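Local coordinates for protein acyl-CoA dehydrogenase (Bacillus anthracis, PDB 3OWA) that binds flavin-adenine dinucleotide and probably catalyses the flavin-dependent alpha,beta-dehydrogenation of acyl-CoA thioesters, as expected of an acyl-CoA dehydrogenase, at residues H37-A41 and D94-L100; L163-A169 and Y199-G204; N495-I499 and H546-T550. All blocks are in the same frame, centred on the assembly; numbering follows the deposited sequence.

Overall arrangement
The three contacts follow one another along the chain without overlapping, and each falls in a different part of the acyl-CoA dehydrogenase architecture. Contact 1 joins helices 35-52 and 95-105 of the N-terminal helical domain, contact 2 pairs strands 168-171 and 195-202 of the middle beta domain, and contact 3 joins helices 490-520 and 526-554 in the C-terminal helical region. Their centres lie 35 to 38 Å apart, and even the nearest atoms of contacts 1 and 2 are about 17 Å from each other. Contacts 1 and 3 lie on opposite sides of the chain's centre. Each contact ties together elements of its own domain, and the Y199 side chain of contact 2 lies about 7 Å from a bound FAD.

Contact 1. Residues H37-A41 and D94-L100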
loop_
_atom_site.group_PDB
_atom_site.type_symbol
_atom_site.label_atom_id
_atom_site.label_comp_id
_atom_site.label_asym_id
_atom_site.label_seq_id
_atom_site.Cartn_x
_atom_site.Cartn_y
_atom_site.Cartn_z
ATOM N N HIS A 37 7.084 19.741 -27.962
ATOM C CA HIS A 37 6.970 18.894 -26.775
ATOM C C HIS A 37 6.035 17.741 -27.058
ATOM O O HIS A 37 6.337 16.584 -26.747
ATOM C CB HIS A 37 6.463 19.703 -25.578
ATOM C CG HIS A 37 7.383 20.814 -25.154
ATOM N ND1 HIS A 37 6.921 22.024 -24.675
ATOM C CD2 HIS A 37 8.737 20.887 -25.124
ATOM C CE1 HIS A 37 7.951 22.794 -24.371
ATOM N NE2 HIS A 37 9.064 22.127 -24.629
ATOM N N LYS A 38 4.898 18.060 -27.677
ATOM C CA LYS A 38 3.873 17.073 -27.972
ATOM C C LYS A 38 4.349 16.047 -28.989
ATOM O O LYS A 38 4.025 14.855 -28.880
ATOM C CB LYS A 38 2.619 17.757 -28.480
ATOM C CG LYS A 38 1.870 18.463 -27.409
ATOM C CD LYS A 38 0.722 19.231 -28.025
ATOM C CE LYS A 38 -0.030 20.011 -26.954
ATOM N NZ LYS A 38 -1.176 20.741 -27.601
HETATM N N MSE A 39 5.120 16.503 -29.970
HETATM C CA MSE A 39 5.673 15.586 -30.952
HETATM C C MSE A 39 6.694 14.635 -30.341
HETATM O O MSE A 39 6.698 13.446 -30.662
HETATM C CB MSE A 39 6.329 16.314 -32.096
HETATM C CG MSE A 39 6.486 15.434 -33.328
HETATM SE SE MSE A 39 7.213 16.480 -34.781
HETATM C CE MSE A 39 5.918 17.921 -34.744
ATOM N N ILE A 40 7.571 15.161 -29.493
ATOM C CA ILE A 40 8.591 14.323 -28.914
ATOM C C ILE A 40 7.887 13.291 -28.027
ATOM O O ILE A 40 8.275 12.125 -27.990
ATOM C CB ILE A 40 9.684 15.160 -28.206
ATOM C CG1 ILE A 40 11.085 14.663 -28.603
ATOM C CG2 ILE A 40 9.509 15.190 -26.683
ATOM C CD1 ILE A 40 11.367 13.255 -28.285
ATOM N N ALA A 41 6.816 13.709 -27.360
ATOM C CA ALA A 41 6.046 12.787 -26.510
ATOM C C ALA A 41 5.438 11.663 -27.359
ATOM O O ALA A 41 5.475 10.505 -26.961
ATOM C CB ALA A 41 4.963 13.518 -25.733
ATOM N N ASP A 94 15.250 20.892 -24.490
ATOM C CA ASP A 94 14.957 21.541 -23.213
ATOM C C ASP A 94 14.486 20.520 -22.153
ATOM O O ASP A 94 14.247 19.348 -22.469
ATOM C CB ASP A 94 13.949 22.692 -23.393
ATOM C CG ASP A 94 12.530 22.211 -23.700
ATOM O OD1 ASP A 94 11.745 23.028 -24.227
ATOM O OD2 ASP A 94 12.169 21.052 -23.428
ATOM N N LYS A 95 14.365 20.968 -20.902
ATOM C CA LYS A 95 14.055 20.056 -19.801
ATOM C C LYS A 95 12.619 19.495 -19.852
ATOM O O LYS A 95 12.349 18.388 -19.323
ATOM C CB LYS A 95 14.295 20.733 -18.449
ATOM C CG LYS A 95 15.733 21.162 -18.200
ATOM C CD LYS A 95 16.661 19.979 -18.095
ATOM C CE LYS A 95 18.109 20.385 -18.368
ATOM N NZ LYS A 95 18.247 21.110 -19.655
ATOM N N VAL A 96 11.711 20.234 -20.474
ATOM C CA VAL A 96 10.346 19.771 -20.650
ATOM C C VAL A 96 10.308 18.557 -21.555
ATOM O O VAL A 96 9.654 17.577 -21.240
ATOM C CB VAL A 96 9.405 20.887 -21.167
ATOM C CG1 VAL A 96 8.019 20.319 -21.433
ATOM C CG2 VAL A 96 9.300 22.014 -20.140
ATOM N N SER A 97 11.048 18.619 -22.663
ATOM C CA SER A 97 11.193 17.509 -23.586
ATOM C C SER A 97 11.743 16.249 -22.916
ATOM O O SER A 97 11.195 15.170 -23.076
ATOM C CB SER A 97 12.100 17.921 -24.765
ATOM O OG SER A 97 11.499 18.966 -25.507
ATOM N N SER A 98 12.822 16.366 -22.165
ATOM C CA SER A 98 13.349 15.157 -21.514
ATOM C C SER A 98 12.478 14.657 -20.337
ATOM O O SER A 98 12.528 13.477 -19.995
ATOM C CB SER A 98 14.827 15.322 -21.139
ATOM O OG SER A 98 15.010 16.339 -20.189
ATOM N N ALA A 99 11.639 15.521 -19.763
ATOM C CA ALA A 99 10.637 15.072 -18.787
ATOM C C ALA A 99 9.574 14.258 -19.519
ATOM O O ALA A 99 9.161 13.213 -19.061
ATOM C CB ALA A 99 10.002 16.253 -18.029
ATOM N N LEU A 100 9.133 14.745 -20.665
ATOM C CA LEU A 100 8.124 14.043 -21.434
ATOM C C LEU A 100 8.641 12.694 -21.913
ATOM O O LEU A 100 7.876 11.720 -21.967
ATOM C CB LEU A 100 7.676 14.902 -22.610
ATOM C CG LEU A 100 6.590 15.906 -22.219
ATOM C CD1 LEU A 100 6.339 16.966 -23.324
ATOM C CD2 LEU A 100 5.297 15.167 -21.876
#
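The carboxylate of D94 is gripped from two helices. D94 OD1 accepts a nearly straight hydrogen bond from H37 NE2 (2.9 Å, 177°), which arrives on the syn lone pair and lies in the plane of the imidazole. D94 OD2 accepts from S97 N at 2.8 Å, so D94 is the N-cap of helix 95-105 and at the same time the acceptor for H37 of helix 35-52. A chi1 of 72° places the carboxylate between the D94 backbone N and carbonyl carbon. The H37 ring is packed over one face: V96 CG1 sits 3.6 Å from its centroid, almost exactly on the ring normal, in a CH-pi contact. S97 OG lies at the ring edge, 3.4 Å from H37 CD2. L100 CD1 reaches H37 CB at 3.5 Å and L100 CD2 meets A41 CB at 4.2 Å. The contact joins two helices of the N-terminal helical domain, whose short segments lie 27° from parallel, with Y326 of helix 305-336 against A99 and L100. With H37 ND1 accepting from S34 N, NE2 carries the proton, consistent with a neutral ring. The hydrogen bond and the helix N-terminus would both stabilise the D94 charge.

Contact 2. Residues L163-A169 and Y199-G204; sequences LGAKTTA and YAKIDG
This is a parallel pairing inside the mixed sheet of the middle beta domain, in which the loop 163-167 and the start of strand 168-171 run beside the end of strand 195-202. T168 pairs with K201 and A169 with I202. K201 N donates to T167 O at 2.8 Å. A169 N donates to K201 O at 3.1 Å. The third bond, D203 N to A169 O at 2.7 Å, runs nearly along the C=O axis. K201 O is gripped twice, since G204 N closes a type II turn on it from the face of the carbonyl plane opposite to A169 N. The turn leads the chain from strand 195-202 into strand 206-213.

The K201 side chain runs fully extended beyond CG back along the loop. K201 CE passes 3.3 Å from A165 O, and K201 NZ makes a weak hydrogen bond to L163 O (3.1 Å). A water accepts from K201 NZ at 2.6 Å and donates to A165 O. The ammonium thus closes over the loop that leads into strand 168-171.

A169 CB packs against A200 CB and, at 4.1 Å, I202 CG1. T167 CG2 touches A200 CB at 3.6 Å, while T167 OG1 hydrogen-bonds to E155.

Strand 177-188 pairs antiparallel with 168-171, T168 and N181 sharing a backbone hydrogen bond. Strand 195-202 pairs antiparallel with 206-213 (A200 with S208) and parallel with 149-152 (Y199 with A152), and F210 packs on A169 and I202. Y199 OH bonds Y151 OH, and the Y199 side chain touches helix 257-293 at I260 and A261.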
loop_
_atom_site.group_PDB
_atom_site.type_symbol
_atom_site.label_atom_id
_atom_site.label_comp_id
_atom_site.label_asym_id
_atom_site.label_seq_id
_atom_site.Cartn_x
_atom_site.Cartn_y
_atom_site.Cartn_z
ATOM N N LEU A 163 27.569 8.709 2.086
ATOM C CA LEU A 163 28.962 9.177 2.250
ATOM C C LEU A 163 29.775 8.261 3.158
ATOM O O LEU A 163 30.986 8.439 3.319
ATOM C CB LEU A 163 29.004 10.631 2.781
ATOM C CG LEU A 163 28.127 11.678 2.074
ATOM C CD1 LEU A 163 28.315 13.050 2.703
ATOM C CD2 LEU A 163 28.351 11.722 0.555
ATOM N N GLY A 164 29.106 7.278 3.764
ATOM C CA GLY A 164 29.797 6.217 4.499
ATOM C C GLY A 164 30.426 5.136 3.595
ATOM O O GLY A 164 30.856 4.096 4.084
ATOM N N ALA A 165 30.507 5.380 2.283
ATOM C CA ALA A 165 31.156 4.425 1.367
ATOM C C ALA A 165 32.510 3.963 1.911
ATOM O O ALA A 165 33.295 4.763 2.439
ATOM C CB ALA A 165 31.331 5.032 -0.002
ATOM N N LYS A 166 32.768 2.672 1.793
ATOM C CA LYS A 166 34.043 2.065 2.235
ATOM C C LYS A 166 34.986 1.694 1.056
ATOM O O LYS A 166 36.150 1.356 1.273
ATOM C CB LYS A 166 33.730 0.832 3.059
ATOM C CG LYS A 166 33.357 1.151 4.509
ATOM C CD LYS A 166 32.858 -0.122 5.209
ATOM C CE LYS A 166 32.239 0.176 6.598
ATOM N NZ LYS A 166 33.238 0.553 7.642
ATOM N N THR A 167 34.502 1.760 -0.186
ATOM C CA THR A 167 35.406 1.627 -1.341
ATOM C C THR A 167 36.546 2.668 -1.303
ATOM O O THR A 167 36.312 3.875 -1.165
ATOM C CB THR A 167 34.617 1.766 -2.680
ATOM O OG1 THR A 167 33.618 0.743 -2.723
ATOM C CG2 THR A 167 35.526 1.630 -3.938
ATOM N N THR A 168 37.777 2.187 -1.446
ATOM C CA THR A 168 38.965 3.029 -1.425
ATOM C C THR A 168 39.606 3.206 -2.796
ATOM O O THR A 168 39.409 2.384 -3.718
ATOM C CB THR A 168 40.023 2.431 -0.502
ATOM O OG1 THR A 168 40.349 1.122 -0.967
ATOM C CG2 THR A 168 39.486 2.347 0.919
ATOM N N ALA A 169 40.392 4.267 -2.915
ATOM C CA ALA A 169 41.129 4.581 -4.117
ATOM C C ALA A 169 42.502 5.121 -3.712
ATOM O O ALA A 169 42.615 6.041 -2.864
ATOM C CB ALA A 169 40.379 5.578 -4.990
ATOM N N TYR A 199 31.852 6.060 -6.805
ATOM C CA TYR A 199 32.334 6.914 -5.726
ATOM C C TYR A 199 33.199 6.093 -4.817
ATOM O O TYR A 199 32.840 4.949 -4.505
ATOM C CB TYR A 199 31.136 7.396 -4.916
ATOM C CG TYR A 199 30.316 8.434 -5.616
ATOM C CD1 TYR A 199 30.560 9.804 -5.402
ATOM C CD2 TYR A 199 29.264 8.070 -6.455
ATOM C CE1 TYR A 199 29.769 10.782 -6.020
ATOM C CE2 TYR A 199 28.480 9.050 -7.079
ATOM C CZ TYR A 199 28.725 10.385 -6.859
ATOM O OH TYR A 199 27.890 11.322 -7.482
ATOM N N ALA A 200 34.343 6.658 -4.389
ATOM C CA ALA A 200 35.309 5.941 -3.557
ATOM C C ALA A 200 36.064 6.978 -2.734
ATOM O O ALA A 200 36.081 8.147 -3.106
ATOM C CB ALA A 200 36.303 5.154 -4.409
ATOM N N LYS A 201 36.684 6.563 -1.638
ATOM C CA LYS A 201 37.453 7.504 -0.824
ATOM C C LYS A 201 38.946 7.380 -1.104
ATOM O O LYS A 201 39.542 6.349 -0.813
ATOM C CB LYS A 201 37.161 7.337 0.674
ATOM C CG LYS A 201 35.741 7.695 1.038
ATOM C CD LYS A 201 35.485 7.523 2.540
ATOM C CE LYS A 201 34.053 7.958 2.867
ATOM N NZ LYS A 201 33.809 7.891 4.356
ATOM N N ILE A 202 39.528 8.434 -1.692
ATOM C CA ILE A 202 40.977 8.490 -1.951
ATOM C C ILE A 202 41.734 8.397 -0.637
ATOM O O ILE A 202 41.429 9.131 0.270
ATOM C CB ILE A 202 41.363 9.734 -2.767
ATOM C CG1 ILE A 202 40.756 9.595 -4.172
ATOM C CG2 ILE A 202 42.915 9.892 -2.822
ATOM C CD1 ILE A 202 40.737 10.844 -5.015
ATOM N N ASP A 203 42.674 7.455 -0.541
ATOM C CA ASP A 203 43.370 7.110 0.709
ATOM C C ASP A 203 42.422 6.781 1.854
ATOM O O ASP A 203 42.790 6.879 3.019
ATOM C CB ASP A 203 44.362 8.218 1.135
ATOM C CG ASP A 203 45.398 8.517 0.060
ATOM O OD1 ASP A 203 45.846 9.683 -0.008
ATOM O OD2 ASP A 203 45.751 7.602 -0.730
ATOM N N GLY A 204 41.198 6.389 1.510
ATOM C CA GLY A 204 40.206 6.040 2.512
ATOM C C GLY A 204 39.713 7.247 3.281
ATOM O O GLY A 204 39.126 7.104 4.353
HETATM O O HOH W 1 33.814 5.348 5.036
#

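Contact 3. Residues N495-I499 and H546-T550; sequences NIADI and HAKET
N495 and H546 lead the polar part of this helix-helix contact. The N495 amide nitrogen is shared between two acceptors: ND2 donates to E549 OE1 at 2.9 Å, in the amide plane and on the anti lone pair of the carboxylate, and to T550 OG1 at 3.1 Å, which is tilted 23° from that plane. T550 OG1 in turn donates to H546 O at 2.9 Å, so the hydroxyl relays between the amide and the backbone of its own helix; it is put there by a chi1 of -55°, which turns OG1 beside the T550 backbone N. On its other side the amide offers N495 OD1, which receives only a weak bond from H546 ND1 (3.4 Å) but a firmer one from a water at 2.7 Å. The same water lies in the ring plane, 2.7 Å from H546 ND1.

Nonpolar contacts flank this network. D498 CB lies over one face of the H546 ring, offset toward its rim, in a CH-pi contact 3.8 Å from the centroid. I499 CG1 packs on H546 CB at 3.7 Å, and CD1 extends to A547.

This is an antiparallel pairing of consecutive long helices, 490-520 and 526-554, in the C-terminal helical domain, the short segments 158° apart. Helix 458-482 lies against both through V474, which touches I496, A547 and T550. From helix 411-427, R415 forms a salt bridge with D498, while E549 packs on V578 of the second subunit.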
loop_
_atom_site.group_PDB
_atom_site.type_symbol
_atom_site.label_atom_id
_atom_site.label_comp_id
_atom_site.label_asym_id
_atom_site.label_seq_id
_atom_site.Cartn_x
_atom_site.Cartn_y
_atom_site.Cartn_z
ATOM N N ASN A 495 5.809 15.609 9.870
ATOM C CA ASN A 495 4.527 16.355 9.818
ATOM C C ASN A 495 4.635 17.658 9.038
ATOM O O ASN A 495 3.756 17.994 8.234
ATOM C CB ASN A 495 3.966 16.645 11.230
ATOM C CG ASN A 495 3.443 15.402 11.920
ATOM O OD1 ASN A 495 3.098 14.413 11.270
ATOM N ND2 ASN A 495 3.395 15.440 13.246
ATOM N N ILE A 496 5.728 18.380 9.273
ATOM C CA ILE A 496 5.968 19.643 8.617
ATOM C C ILE A 496 6.194 19.375 7.133
ATOM O O ILE A 496 5.603 20.037 6.289
ATOM C CB ILE A 496 7.183 20.379 9.256
ATOM C CG1 ILE A 496 6.824 20.842 10.680
ATOM C CG2 ILE A 496 7.626 21.548 8.395
ATOM C CD1 ILE A 496 8.008 21.155 11.518
ATOM N N ALA A 497 7.027 18.385 6.835
ATOM C CA ALA A 497 7.280 17.969 5.451
ATOM C C ALA A 497 6.010 17.563 4.733
ATOM O O ALA A 497 5.836 17.912 3.567
ATOM C CB ALA A 497 8.315 16.848 5.402
ATOM N N ASP A 498 5.116 16.855 5.420
ATOM C CA ASP A 498 3.830 16.442 4.834
ATOM C C ASP A 498 2.910 17.641 4.604
ATOM O O ASP A 498 2.209 17.703 3.585
ATOM C CB ASP A 498 3.130 15.393 5.717
ATOM C CG ASP A 498 3.925 14.064 5.813
ATOM O OD1 ASP A 498 4.810 13.810 4.952
ATOM O OD2 ASP A 498 3.661 13.252 6.744
ATOM N N ILE A 499 2.917 18.594 5.544
ATOM C CA ILE A 499 2.195 19.826 5.320
ATOM C C ILE A 499 2.689 20.559 4.061
ATOM O O ILE A 499 1.888 20.992 3.221
ATOM C CB ILE A 499 2.217 20.789 6.561
ATOM C CG1 ILE A 499 1.411 20.178 7.695
ATOM C CG2 ILE A 499 1.648 22.166 6.157
ATOM C CD1 ILE A 499 1.560 20.883 9.039
ATOM N N HIS A 546 -2.096 16.972 10.563
ATOM C CA HIS A 546 -0.643 17.040 10.789
ATOM C C HIS A 546 -0.281 18.192 11.726
ATOM O O HIS A 546 0.617 18.050 12.554
ATOM C CB HIS A 546 0.132 17.199 9.475
ATOM C CG HIS A 546 0.156 15.953 8.646
ATOM N ND1 HIS A 546 0.481 14.724 9.173
ATOM C CD2 HIS A 546 -0.099 15.744 7.332
ATOM C CE1 HIS A 546 0.421 13.810 8.219
ATOM N NE2 HIS A 546 0.071 14.403 7.091
ATOM N N ALA A 547 -0.964 19.324 11.559
ATOM C CA ALA A 547 -0.709 20.494 12.405
ATOM C C ALA A 547 -1.117 20.236 13.845
ATOM O O ALA A 547 -0.356 20.530 14.752
ATOM C CB ALA A 547 -1.407 21.746 11.847
ATOM N N LYS A 548 -2.311 19.682 14.046
ATOM C CA LYS A 548 -2.794 19.319 15.383
ATOM C C LYS A 548 -1.823 18.415 16.124
ATOM O O LYS A 548 -1.505 18.685 17.280
ATOM C CB LYS A 548 -4.156 18.604 15.327
ATOM C CG LYS A 548 -5.333 19.524 15.096
ATOM C CD LYS A 548 -6.660 18.805 15.379
ATOM C CE LYS A 548 -7.842 19.572 14.754
ATOM N NZ LYS A 548 -9.165 19.176 15.351
ATOM N N GLU A 549 -1.373 17.341 15.466
ATOM C CA GLU A 549 -0.416 16.408 16.074
ATOM C C GLU A 549 0.879 17.113 16.464
ATOM O O GLU A 549 1.436 16.868 17.538
ATOM C CB GLU A 549 -0.090 15.204 15.149
ATOM C CG GLU A 549 0.836 14.180 15.845
ATOM C CD GLU A 549 1.168 12.947 14.990
ATOM O OE1 GLU A 549 1.903 13.068 13.994
ATOM O OE2 GLU A 549 0.708 11.838 15.332
ATOM N N THR A 550 1.352 17.997 15.593
ATOM C CA THR A 550 2.566 18.755 15.895
ATOM C C THR A 550 2.370 19.759 17.045
ATOM O O THR A 550 3.249 19.891 17.884
ATOM C CB THR A 550 3.099 19.456 14.673
ATOM O OG1 THR A 550 3.290 18.486 13.635
ATOM C CG2 THR A 550 4.437 20.106 14.993
HETATM O O HOH W 2 0.612 13.302 11.483
#